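Local coordinates for 'Carboxyl esterase 2 (Tuber melanosporum Mel28, PDB 5MIF), which probably hydrolyses carboxylic esters as an archaeal-like carboxylesterase of the alpha/beta hydrolase fold, at residues A166-L171 with R206-P211; V199-I204 with L259-S264; E271-F276 with G297-K302. All coordinates share one frame; numbering follows the deposited sequence.

Contact 1. Residues A166-L171 with R206-P211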
loop_
_atom_site.group_PDB
_atom_site.type_symbol
_atom_site.label_atom_id
_atom_site.label_comp_id
_atom_site.label_asym_id
_atom_site.label_seq_id
_atom_site.Cartn_x
_atom_site.Cartn_y
_atom_site.Cartn_z
ATOM N N ALA A 166 -4.836 29.283 7.121
ATOM C CA ALA A 166 -6.123 28.601 7.220
ATOM C C ALA A 166 -6.089 27.538 8.320
ATOM O O ALA A 166 -7.054 27.372 9.071
ATOM C CB ALA A 166 -6.502 27.973 5.886
ATOM N N VAL A 167 -4.978 26.816 8.417
ATOM C CA VAL A 167 -4.846 25.817 9.474
ATOM C C VAL A 167 -4.879 26.478 10.852
ATOM O O VAL A 167 -5.551 25.980 11.767
ATOM C CB VAL A 167 -3.569 24.973 9.299
ATOM C CG1 VAL A 167 -3.298 24.120 10.548
ATOM C CG2 VAL A 167 -3.711 24.094 8.068
ATOM N N GLN A 168 -4.189 27.609 10.999
ATOM C CA GLN A 168 -4.173 28.306 12.292
ATOM C C GLN A 168 -5.586 28.738 12.688
ATOM O O GLN A 168 -5.952 28.700 13.868
ATOM C CB GLN A 168 -3.245 29.526 12.257
ATOM C CG GLN A 168 -1.788 29.227 11.889
ATOM C CD GLN A 168 -1.234 27.962 12.540
ATOM O OE1 GLN A 168 -1.125 27.878 13.764
ATOM N NE2 GLN A 168 -0.890 26.975 11.720
ATOM N N TRP A 169 -6.365 29.165 11.700
ATOM C CA TRP A 169 -7.761 29.510 11.915
ATOM C C TRP A 169 -8.577 28.300 12.364
ATOM O O TRP A 169 -9.386 28.400 13.281
ATOM C CB TRP A 169 -8.376 30.099 10.641
ATOM C CG TRP A 169 -9.771 30.620 10.851
ATOM C CD1 TRP A 169 -10.126 31.906 11.135
ATOM C CD2 TRP A 169 -10.994 29.867 10.802
ATOM N NE1 TRP A 169 -11.489 32.000 11.269
ATOM C CE2 TRP A 169 -12.046 30.765 11.070
ATOM C CE3 TRP A 169 -11.301 28.519 10.561
ATOM C CZ2 TRP A 169 -13.384 30.368 11.097
ATOM C CZ3 TRP A 169 -12.634 28.122 10.592
ATOM C CH2 TRP A 169 -13.657 29.046 10.857
ATOM N N LEU A 170 -8.376 27.169 11.696
ATOM C CA LEU A 170 -9.075 25.932 12.030
ATOM C C LEU A 170 -8.746 25.530 13.463
ATOM O O LEU A 170 -9.621 25.095 14.205
ATOM C CB LEU A 170 -8.698 24.814 11.055
ATOM C CG LEU A 170 -9.348 23.432 11.246
ATOM C CD1 LEU A 170 -10.854 23.508 11.114
ATOM C CD2 LEU A 170 -8.782 22.403 10.274
ATOM N N LEU A 171 -7.481 25.688 13.850
ATOM C CA LEU A 171 -7.052 25.360 15.201
ATOM C C LEU A 171 -7.814 26.146 16.264
ATOM O O LEU A 171 -8.162 25.608 17.308
ATOM C CB LEU A 171 -5.549 25.582 15.348
ATOM C CG LEU A 171 -4.728 24.465 14.693
ATOM C CD1 LEU A 171 -3.245 24.800 14.667
ATOM C CD2 LEU A 171 -4.964 23.145 15.408
ATOM N N ARG A 206 7.483 27.767 13.701
ATOM C CA ARG A 206 6.749 28.794 14.431
ATOM C C ARG A 206 6.157 28.254 15.723
ATOM O O ARG A 206 5.502 28.980 16.470
ATOM C CB ARG A 206 5.651 29.375 13.521
ATOM C CG ARG A 206 6.227 30.074 12.268
ATOM C CD ARG A 206 5.188 30.349 11.174
ATOM N NE ARG A 206 5.816 30.974 10.012
ATOM C CZ ARG A 206 5.206 31.252 8.861
ATOM N NH1 ARG A 206 3.926 30.943 8.685
ATOM N NH2 ARG A 206 5.887 31.832 7.880
ATOM N N LYS A 207 6.441 26.986 15.996
ATOM C CA LYS A 207 5.975 26.278 17.187
ATOM C C LYS A 207 4.461 26.317 17.342
ATOM O O LYS A 207 3.939 26.636 18.407
ATOM C CB LYS A 207 6.678 26.817 18.436
ATOM C CG LYS A 207 8.185 26.509 18.370
ATOM C CD LYS A 207 9.031 27.273 19.378
ATOM C CE LYS A 207 10.522 27.006 19.142
ATOM N NZ LYS A 207 10.788 25.637 18.606
ATOM N N THR A 208 3.761 25.987 16.258
ATOM C CA THR A 208 2.309 25.859 16.293
ATOM C C THR A 208 1.941 24.392 16.051
ATOM O O THR A 208 2.732 23.653 15.468
ATOM C CB THR A 208 1.632 26.773 15.245
ATOM O OG1 THR A 208 2.177 26.517 13.946
ATOM C CG2 THR A 208 1.823 28.246 15.620
ATOM N N PRO A 209 0.739 23.966 16.481
ATOM C CA PRO A 209 0.394 22.536 16.453
ATOM C C PRO A 209 0.493 21.842 15.088
ATOM O O PRO A 209 0.040 22.356 14.051
ATOM C CB PRO A 209 -1.057 22.522 16.956
ATOM C CG PRO A 209 -1.133 23.704 17.857
ATOM C CD PRO A 209 -0.270 24.757 17.209
ATOM N N LEU A 210 1.126 20.672 15.123
ATOM C CA LEU A 210 1.246 19.747 14.002
ATOM C C LEU A 210 0.063 18.803 13.966
ATOM O O LEU A 210 -0.562 18.569 14.987
ATOM C CB LEU A 210 2.539 18.931 14.115
ATOM C CG LEU A 210 3.857 19.601 13.753
ATOM C CD1 LEU A 210 5.001 18.728 14.246
ATOM C CD2 LEU A 210 3.943 19.842 12.234
ATOM N N PRO A 211 -0.238 18.232 12.795
ATOM C CA PRO A 211 -1.307 17.229 12.763
ATOM C C PRO A 211 -0.857 15.922 13.409
ATOM O O PRO A 211 0.348 15.714 13.535
ATOM C CB PRO A 211 -1.562 17.049 11.263
ATOM C CG PRO A 211 -0.193 17.266 10.653
ATOM C CD PRO A 211 0.405 18.396 11.476
HETATM O O HOH W 1 0.345 24.768 12.774
#
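Gln168 and Thr208 share a water that three groups grip: it accepts from Gln168 NE2 at 2.7 Å and gives a proton to Pro209 O. The same water lies 2.8 Å from Thr208 OG1. The two side chains cross at about a right angle. Gln168 reaches the loop because its chain bends at chi2 (-41°), which turns the amide from the helix flank toward the threonine; there OE1 rests against the carbon side of Thr208, 3.3 Å from CB. A glutamine suits this place, since its long, flexible chain carries an N-H donor across to the water. Thr208 OG1 also bonds to Tyr164 OH, so the hydroxyl is fixed from helix 158-173 as well as through the water. The threonine arrives just after a Schellman motif, in which Lys207 with positive phi ends helix 191-206 and sends the chain toward strand 213-217, one of the parallel strands at the heart of the alpha/beta hydrolase fold. Next along the chain, Pro209 offers a rigid apolar ring to the second point of contact: Leu171 CD1 meets it obliquely, 3.9 Å from Pro209 CB and about as close to CG and CD of the same ring. Leu171 also packs on Met184 of strand 184-189 and on Pro181, which places this surface contact beside the central sheet.

Contact 2. Residues V199-I204 with L259-S264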
loop_
_atom_site.group_PDB
_atom_site.type_symbol
_atom_site.label_atom_id
_atom_site.label_comp_id
_atom_site.label_asym_id
_atom_site.label_seq_id
_atom_site.Cartn_x
_atom_site.Cartn_y
_atom_site.Cartn_z
ATOM N N VAL A 199 3.592 23.352 5.131
ATOM C CA VAL A 199 2.833 23.806 6.290
ATOM C C VAL A 199 3.283 23.080 7.568
ATOM O O VAL A 199 3.341 23.677 8.661
ATOM C CB VAL A 199 1.318 23.610 6.055
ATOM C CG1 VAL A 199 0.530 23.852 7.334
ATOM C CG2 VAL A 199 0.833 24.563 4.939
ATOM N N SER A 200 3.598 21.791 7.437
ATOM C CA SER A 200 4.191 21.055 8.556
ATOM C C SER A 200 5.489 21.743 9.007
ATOM O O SER A 200 5.681 22.006 10.189
ATOM C CB SER A 200 4.464 19.590 8.172
ATOM O OG SER A 200 3.257 18.829 8.077
ATOM N N LEU A 201 6.368 22.039 8.055
ATOM C CA LEU A 201 7.649 22.665 8.346
ATOM C C LEU A 201 7.471 24.051 8.982
ATOM O O LEU A 201 8.161 24.395 9.936
ATOM C CB LEU A 201 8.493 22.756 7.071
ATOM C CG LEU A 201 9.858 23.441 7.176
ATOM C CD1 LEU A 201 10.742 22.711 8.164
ATOM C CD2 LEU A 201 10.519 23.503 5.809
ATOM N N LEU A 202 6.528 24.832 8.462
ATOM C CA LEU A 202 6.244 26.151 9.011
ATOM C C LEU A 202 5.704 26.021 10.443
ATOM O O LEU A 202 5.979 26.863 11.297
ATOM C CB LEU A 202 5.251 26.915 8.105
ATOM C CG LEU A 202 5.741 27.413 6.730
ATOM C CD1 LEU A 202 4.594 27.919 5.845
ATOM C CD2 LEU A 202 6.814 28.504 6.875
ATOM N N SER A 203 4.920 24.982 10.710
ATOM C CA SER A 203 4.426 24.760 12.071
ATOM C C SER A 203 5.587 24.487 13.032
ATOM O O SER A 203 5.589 24.948 14.178
ATOM C CB SER A 203 3.437 23.604 12.109
ATOM O OG SER A 203 2.387 23.826 11.196
ATOM N N ILE A 204 6.575 23.736 12.552
ATOM C CA ILE A 204 7.751 23.421 13.353
ATOM C C ILE A 204 8.549 24.701 13.631
ATOM O O ILE A 204 8.861 25.001 14.777
ATOM C CB ILE A 204 8.617 22.362 12.653
ATOM C CG1 ILE A 204 7.918 20.997 12.750
ATOM C CG2 ILE A 204 10.002 22.296 13.280
ATOM C CD1 ILE A 204 8.352 19.990 11.714
ATOM N N LEU A 259 15.411 26.692 -3.592
ATOM C CA LEU A 259 16.381 26.111 -2.670
ATOM C C LEU A 259 15.938 26.249 -1.225
ATOM O O LEU A 259 16.471 25.573 -0.341
ATOM C CB LEU A 259 17.752 26.767 -2.849
ATOM C CG LEU A 259 18.439 26.560 -4.201
ATOM C CD1 LEU A 259 19.684 27.411 -4.292
ATOM C CD2 LEU A 259 18.766 25.095 -4.438
ATOM N N GLU A 260 14.967 27.125 -0.983
ATOM C CA GLU A 260 14.467 27.352 0.367
ATOM C C GLU A 260 13.685 26.152 0.879
ATOM O O GLU A 260 12.995 25.480 0.115
ATOM C CB GLU A 260 13.593 28.602 0.404
ATOM C CG GLU A 260 14.345 29.874 0.042
ATOM C CD GLU A 260 13.446 31.094 -0.021
ATOM O OE1 GLU A 260 12.312 31.044 0.504
ATOM O OE2 GLU A 260 13.873 32.104 -0.608
ATOM N N ASP A 261 13.807 25.875 2.171
ATOM C CA ASP A 261 13.145 24.714 2.742
ATOM C C ASP A 261 11.614 24.875 2.705
ATOM O O ASP A 261 10.901 23.898 2.524
ATOM C CB ASP A 261 13.647 24.457 4.168
ATOM C CG ASP A 261 13.551 25.686 5.056
ATOM O OD1 ASP A 261 13.177 26.760 4.544
ATOM O OD2 ASP A 261 13.860 25.576 6.263
ATOM N N VAL A 262 11.110 26.102 2.841
ATOM C CA VAL A 262 9.666 26.316 2.787
ATOM C C VAL A 262 9.118 25.939 1.407
ATOM O O VAL A 262 8.041 25.357 1.310
ATOM C CB VAL A 262 9.289 27.778 3.122
ATOM C CG1 VAL A 262 7.782 28.015 2.936
ATOM C CG2 VAL A 262 9.715 28.108 4.542
ATOM N N ALA A 263 9.867 26.228 0.348
ATOM C CA ALA A 263 9.470 25.823 -1.007
ATOM C C ALA A 263 9.682 24.330 -1.241
ATOM O O ALA A 263 8.867 23.653 -1.879
ATOM C CB ALA A 263 10.251 26.620 -2.053
ATOM N N SER A 264 10.805 23.836 -0.743
ATOM C CA SER A 264 11.235 22.473 -0.989
ATOM C C SER A 264 11.557 21.787 0.328
ATOM O O SER A 264 12.711 21.763 0.745
ATOM C CB SER A 264 12.452 22.473 -1.915
ATOM O OG SER A 264 12.134 23.053 -3.171
#
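Leu201 and Leu202 leave helix 191-206 as neighbouring prongs, and each has its main contact with a different residue of the 259-264 turn. Leu201 points straight across: its CG stands opposite the backbone N (chi1 178°), and the chain brings CD2 up to Asp261, 3.3 Å from the main-chain Asp261 O and 3.7 Å from Asp261 CB. The methyl thus presses against backbone and side-chain root together, a place that suits a long residue unbranched at CB. The backbone sets Leu202's first bond off to one side; with CG anti to the carbonyl carbon (chi1 -71°), its CD2 comes back to the loop. That methyl lies 3.7 Å from Val262 CG2 and touches CG1 more loosely, the leucine running athwart the valine. A forked valine fits here because both of its methyls can face one leucine branch.

Asp261 OD1 approaches the next amide, Val262 N, in a weak bond at a poor angle. The other oxygen, OD2, forms a salt bridge with Lys205, while Val262 O is hydrogen-bonded to Ser198 OG, so polar ties to the same helix flank the apolar contact. On the helix itself Ser203 OG bonds to Val199 O at 2.7 Å, from the opposite face of that carbonyl to Ser203 N; the hydroxyl is thereby bonded within its own helix, where Ser203 packs on Tyr164 and Val199 on Cys163 of helix 158-173. Packing of this kind joins a connecting loop to the helix that follows the probable GxSxG nucleophile elbow of an alpha/beta hydrolase.

Contact 3. Residues E271-F276 with G297-K302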
loop_
_atom_site.group_PDB
_atom_site.type_symbol
_atom_site.label_atom_id
_atom_site.label_comp_id
_atom_site.label_asym_id
_atom_site.label_seq_id
_atom_site.Cartn_x
_atom_site.Cartn_y
_atom_site.Cartn_z
ATOM N N GLU A 271 17.332 18.763 11.765
ATOM C CA GLU A 271 16.736 19.148 13.036
ATOM C C GLU A 271 15.237 19.441 12.902
ATOM O O GLU A 271 14.445 19.093 13.779
ATOM C CB GLU A 271 17.461 20.369 13.606
ATOM C CG GLU A 271 16.843 20.912 14.897
ATOM C CD GLU A 271 17.474 22.227 15.351
ATOM O OE1 GLU A 271 18.712 22.372 15.211
ATOM O OE2 GLU A 271 16.735 23.102 15.864
ATOM N N ASP A 272 14.848 20.084 11.806
ATOM C CA ASP A 272 13.426 20.369 11.562
ATOM C C ASP A 272 12.653 19.112 11.155
ATOM O O ASP A 272 11.599 18.828 11.711
ATOM C CB ASP A 272 13.265 21.432 10.476
ATOM C CG ASP A 272 13.684 22.812 10.944
ATOM O OD1 ASP A 272 13.683 23.069 12.175
ATOM O OD2 ASP A 272 14.018 23.637 10.066
ATOM N N LEU A 273 13.189 18.365 10.189
ATOM C CA LEU A 273 12.504 17.190 9.658
ATOM C C LEU A 273 12.285 16.120 10.715
ATOM O O LEU A 273 11.276 15.411 10.685
ATOM C CB LEU A 273 13.289 16.591 8.501
ATOM C CG LEU A 273 13.169 17.303 7.162
ATOM C CD1 LEU A 273 13.734 16.417 6.075
ATOM C CD2 LEU A 273 11.714 17.660 6.874
ATOM N N ALA A 274 13.210 16.033 11.671
ATOM C CA ALA A 274 13.109 15.064 12.763
ATOM C C ALA A 274 11.866 15.321 13.607
ATOM O O ALA A 274 11.431 14.454 14.362
ATOM C CB ALA A 274 14.370 15.100 13.635
ATOM N N LYS A 275 11.288 16.514 13.460
ATOM C CA LYS A 275 10.087 16.886 14.206
ATOM C C LYS A 275 8.803 16.715 13.395
ATOM O O LYS A 275 7.722 17.091 13.861
ATOM C CB LYS A 275 10.185 18.333 14.696
ATOM C CG LYS A 275 11.332 18.579 15.682
ATOM C CD LYS A 275 11.320 19.990 16.233
ATOM C CE LYS A 275 12.594 20.278 17.022
ATOM N NZ LYS A 275 12.836 21.742 17.223
ATOM N N PHE A 276 8.904 16.138 12.199
ATOM C CA PHE A 276 7.701 15.939 11.378
ATOM C C PHE A 276 6.709 14.993 12.036
ATOM O O PHE A 276 7.090 14.153 12.844
ATOM C CB PHE A 276 8.061 15.409 9.980
ATOM C CG PHE A 276 7.983 16.451 8.899
ATOM C CD1 PHE A 276 8.522 17.711 9.082
ATOM C CD2 PHE A 276 7.328 16.177 7.714
ATOM C CE1 PHE A 276 8.434 18.673 8.081
ATOM C CE2 PHE A 276 7.226 17.138 6.710
ATOM C CZ PHE A 276 7.781 18.378 6.891
ATOM N N GLY A 297 10.804 10.285 2.163
ATOM C CA GLY A 297 10.423 9.285 3.145
ATOM C C GLY A 297 11.614 8.620 3.824
ATOM O O GLY A 297 11.639 8.502 5.053
ATOM N N ARG A 298 12.617 8.228 3.036
ATOM C CA ARG A 298 13.831 7.607 3.591
ATOM C C ARG A 298 14.508 8.560 4.561
ATOM O O ARG A 298 15.016 8.159 5.611
ATOM C CB ARG A 298 14.811 7.220 2.485
ATOM C CG ARG A 298 14.314 6.121 1.584
ATOM C CD ARG A 298 15.360 5.772 0.553
ATOM N NE ARG A 298 15.008 4.582 -0.210
ATOM C CZ ARG A 298 14.792 4.579 -1.523
ATOM N NH1 ARG A 298 14.880 5.712 -2.216
ATOM N NH2 ARG A 298 14.483 3.444 -2.144
ATOM N N ARG A 299 14.490 9.838 4.207
ATOM C CA ARG A 299 15.054 10.863 5.063
ATOM C C ARG A 299 14.279 10.973 6.396
ATOM O O ARG A 299 14.887 11.041 7.462
ATOM C CB ARG A 299 15.084 12.182 4.300
ATOM C CG ARG A 299 15.686 13.289 5.058
ATOM C CD ARG A 299 16.573 14.163 4.207
ATOM N NE ARG A 299 17.195 15.096 5.126
ATOM C CZ ARG A 299 17.056 16.409 5.087
ATOM N NH1 ARG A 299 16.355 16.980 4.112
ATOM N NH2 ARG A 299 17.654 17.145 6.014
ATOM N N LEU A 300 12.950 10.937 6.347
ATOM C CA LEU A 300 12.146 10.922 7.574
ATOM C C LEU A 300 12.439 9.680 8.422
ATOM O O LEU A 300 12.511 9.752 9.653
ATOM C CB LEU A 300 10.651 10.957 7.248
ATOM C CG LEU A 300 10.111 12.195 6.546
ATOM C CD1 LEU A 300 8.650 11.992 6.188
ATOM C CD2 LEU A 300 10.271 13.395 7.458
ATOM N N GLN A 301 12.598 8.541 7.755
ATOM C CA GLN A 301 12.873 7.286 8.450
ATOM C C GLN A 301 14.186 7.357 9.226
ATOM O O GLN A 301 14.229 7.066 10.420
ATOM C CB GLN A 301 12.918 6.126 7.465
ATOM C CG GLN A 301 11.542 5.627 7.059
ATOM C CD GLN A 301 11.608 4.490 6.064
ATOM O OE1 GLN A 301 12.688 4.115 5.596
ATOM N NE2 GLN A 301 10.450 3.915 5.748
ATOM N N LYS A 302 15.236 7.796 8.544
ATOM C CA LYS A 302 16.568 7.970 9.130
ATOM C C LYS A 302 16.578 8.919 10.331
ATOM O O LYS A 302 17.373 8.757 11.257
ATOM C CB LYS A 302 17.514 8.487 8.047
ATOM C CG LYS A 302 18.824 9.070 8.534
ATOM C CD LYS A 302 19.668 9.511 7.343
ATOM C CE LYS A 302 20.603 10.659 7.706
ATOM N NZ LYS A 302 21.900 10.561 6.984
#
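Leu273 lays its CD1 methyl over one face of the Arg299 guanidinium, 3.3 Å above the plane and displaced toward the rim on the side of NH1. The arginine runs across the leucine, starting with CG opposite the backbone N. Its chain bends at chi2 (139°), and its CG and NE also lie 3.8 Å from Leu273 CD1. Leucine suits the spot because a methyl can lie on the guanidinium face without competing for its N-H groups, which work in the plane. A second point of contact comes from Leu300, whose CD2 reaches Phe276 CB at 3.9 Å, obliquely to the phenyl ring, and sits equally far from Leu273 O. The other leucine branch, Leu273 CD2, lies over the rim of one face of the Phe276 ring, 3.6 Å above its plane, so Leu273 has one methyl on each of two flat groups.

A type I beta turn from Leu273 to Phe276, closed by Phe276 N to Leu273 O at 2.9 Å, brings the aromatic ring beside the leucine. Across from it, helix 290-302 is the connection of a beta-alpha-beta crossover between parallel strands 279-284 and 307-312, the latter outermost in the sheet of this chain.

Further out, Arg299 NH2 is fixed by a salt bridge to Asp270 and a hydrogen bond to Ala268 O, both just before 271-276 in the chain, which sets the guanidinium's rotation against the leucine. Leu273 is backed by Phe296 and Leu303, and Leu300 by Val305 and Ala307. On the same helix, Arg298 forms a salt bridge with Glu285 of the second subunit.

From the N terminus, 166-171 comes first and 199-204 follows before contact 1 is closed by 206-211; contact 2 then closes with 259-264, so the two cross along the chain. Contact 3 comes after both, bringing 297-302 back to 271-276 around strand 279-284. Helix 191-206 is the common element: it carries 199-204 and runs directly into 206-211, where Thr208 N lies 3.0 Å from Ser203 O, a probable hydrogen bond. Ile204 CD1 packs at 3.5 Å on Phe276 CD1, linking contact 2 to contact 3. Together they join helix 158-173 to the loop after helix 191-206, that helix to the 259-264 loop, and segment 271-276 to helix 290-302.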